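Peptidoglycan recognition protein-LC isoform LCx (Drosophila melanogaster, PDB 2F2L) binds the peptidoglycan fragment tracheal cytotoxin, a meso-diaminopimelic acid muropeptide, and probably acts as an innate immune receptor. Local coordinates at residues Tyr154-Ile157 with Lys158-His162. Residues are numbered along the deposited sequence; the frame is centred on the assembly and turned at random.
Sequences YKII and KKWPH
Y154 and K158 touch one turn apart where helix 151-157 gives way to the loop that follows it, and the contact is ring against methylene. CG of K158 sits over one face of the Y154 ring, off toward its rim, 4.0 Å from the ring centroid, a CH-pi contact; CD of K158 comes to 3.5 Å from CE2 of Y154. CG of Y154, anti to the backbone N (chi1 -172°) and beside the carbonyl carbon, carries the ring to where the K158 chain runs obliquely over it. W163 touches both side chains. A second CH-pi contact is made by backbone: CA of I157 lies over one face of W160, 4.0 Å from the centroid of its five-membered ring. CG2 of I156 meets the same indole at NE1, 3.8 Å away, while CG2 of I157 reaches CZ3 at 4.3 Å.

The helix unwinds in a type I beta turn, I157 to W160, at the surface of an amidase-like PGRP domain with a central mixed sheet. W160 bridges from this turn to the body of the fold, packing on L115, C118, Q119 and L122 of helix 112-127 and on L137 of strand 135-139, which I157 also touches.

Three backbone hydrogen bonds run from the helix into the turn. N of K158 gives the last i to i+4 bond of the segment to O of Y154, 3.0 Å. The spacing then tightens to i to i+3: N of K159 bonds to O of I156 at 3.1 Å, and N of W160 closes the turn on O of I157 at 3.0 Å. Beyond them, H162 stacks on Y135 and gives its ND1 to a hydrogen bond with the Y135 carbonyl.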
loop_
_atom_site.group_PDB
_atom_site.type_symbol
_atom_site.label_atom_id
_atom_site.label_comp_id
_atom_site.label_asym_id
_atom_site.label_seq_id
_atom_site.Cartn_x
_atom_site.Cartn_y
_atom_site.Cartn_z
ATOM N N TYR B 154 -10.610 1.245 15.538
ATOM C CA TYR B 154 -10.383 2.189 16.637
ATOM C C TYR B 154 -11.600 2.329 17.537
ATOM O O TYR B 154 -11.467 2.356 18.760
ATOM C CB TYR B 154 -9.985 3.561 16.117
ATOM C CG TYR B 154 -9.561 4.520 17.197
ATOM C CD1 TYR B 154 -8.429 4.286 17.948
ATOM C CD2 TYR B 154 -10.282 5.679 17.451
ATOM C CE1 TYR B 154 -8.022 5.181 18.937
ATOM C CE2 TYR B 154 -9.884 6.576 18.423
ATOM C CZ TYR B 154 -8.757 6.321 19.164
ATOM O OH TYR B 154 -8.361 7.208 20.127
ATOM N N LYS B 155 -12.785 2.434 16.949
ATOM C CA LYS B 155 -14.000 2.535 17.755
ATOM C C LYS B 155 -14.165 1.306 18.669
ATOM O O LYS B 155 -14.655 1.429 19.790
ATOM C CB LYS B 155 -15.244 2.739 16.885
ATOM C CG LYS B 155 -15.381 4.137 16.342
ATOM C CD LYS B 155 -16.789 4.410 15.802
ATOM C CE LYS B 155 -17.020 3.824 14.429
ATOM N NZ LYS B 155 -18.340 4.251 13.867
ATOM N N ILE B 156 -13.734 0.138 18.195
ATOM C CA ILE B 156 -13.820 -1.085 18.998
ATOM C C ILE B 156 -12.829 -1.061 20.179
ATOM O O ILE B 156 -13.220 -1.275 21.325
ATOM C CB ILE B 156 -13.642 -2.349 18.115
ATOM C CG1 ILE B 156 -14.871 -2.515 17.203
ATOM C CG2 ILE B 156 -13.459 -3.595 18.967
ATOM C CD1 ILE B 156 -14.711 -3.575 16.138
ATOM N N ILE B 157 -11.556 -0.782 19.906
ATOM C CA ILE B 157 -10.538 -0.837 20.954
ATOM C C ILE B 157 -10.686 0.302 21.990
ATOM O O ILE B 157 -10.247 0.143 23.123
ATOM C CB ILE B 157 -9.078 -0.856 20.397
ATOM C CG1 ILE B 157 -8.675 0.517 19.867
ATOM C CG2 ILE B 157 -8.898 -1.963 19.347
ATOM C CD1 ILE B 157 -7.286 0.558 19.280
ATOM N N LYS B 158 -11.287 1.431 21.599
ATOM C CA LYS B 158 -11.624 2.500 22.549
ATOM C C LYS B 158 -12.513 2.025 23.700
ATOM O O LYS B 158 -12.547 2.666 24.731
ATOM C CB LYS B 158 -12.339 3.670 21.863
ATOM C CG LYS B 158 -11.428 4.779 21.416
ATOM C CD LYS B 158 -12.214 6.014 20.945
ATOM C CE LYS B 158 -12.845 6.753 22.114
ATOM N NZ LYS B 158 -13.059 8.199 21.821
ATOM N N LYS B 159 -13.251 0.933 23.508
ATOM C CA LYS B 159 -14.117 0.369 24.552
ATOM C C LYS B 159 -13.481 -0.777 25.335
ATOM O O LYS B 159 -14.134 -1.364 26.203
ATOM C CB LYS B 159 -15.419 -0.125 23.941
ATOM C CG LYS B 159 -16.263 0.968 23.330
ATOM C CD LYS B 159 -17.238 0.368 22.352
ATOM C CE LYS B 159 -18.270 1.367 21.870
ATOM N NZ LYS B 159 -18.612 1.076 20.455
ATOM N N TRP B 160 -12.224 -1.098 25.035
ATOM C CA TRP B 160 -11.496 -2.120 25.777
ATOM C C TRP B 160 -10.962 -1.552 27.097
ATOM O O TRP B 160 -10.557 -0.385 27.160
ATOM C CB TRP B 160 -10.350 -2.689 24.931
ATOM C CG TRP B 160 -10.796 -3.598 23.810
ATOM C CD1 TRP B 160 -12.084 -3.851 23.410
ATOM C CD2 TRP B 160 -9.949 -4.355 22.930
ATOM N NE1 TRP B 160 -12.083 -4.734 22.365
ATOM C CE2 TRP B 160 -10.788 -5.056 22.045
ATOM C CE3 TRP B 160 -8.559 -4.519 22.818
ATOM C CZ2 TRP B 160 -10.288 -5.905 21.046
ATOM C CZ3 TRP B 160 -8.062 -5.358 21.826
ATOM C CH2 TRP B 160 -8.923 -6.042 20.957
ATOM N N PRO B 161 -10.951 -2.379 28.160
ATOM C CA PRO B 161 -10.646 -1.852 29.488
ATOM C C PRO B 161 -9.246 -1.227 29.621
ATOM O O PRO B 161 -9.078 -0.276 30.393
ATOM C CB PRO B 161 -10.787 -3.087 30.395
ATOM C CG PRO B 161 -11.666 -4.024 29.610
ATOM C CD PRO B 161 -11.209 -3.831 28.212
ATOM N N HIS B 162 -8.267 -1.726 28.872
ATOM C CA HIS B 162 -6.916 -1.170 28.950
ATOM C C HIS B 162 -6.693 0.098 28.114
ATOM O O HIS B 162 -5.621 0.708 28.193
ATOM C CB HIS B 162 -5.900 -2.237 28.577
ATOM C CG HIS B 162 -5.797 -3.338 29.588
ATOM N ND1 HIS B 162 -4.861 -3.330 30.601
ATOM C CD2 HIS B 162 -6.519 -4.475 29.751
ATOM C CE1 HIS B 162 -5.011 -4.414 31.344
ATOM N NE2 HIS B 162 -6.003 -5.130 30.843
#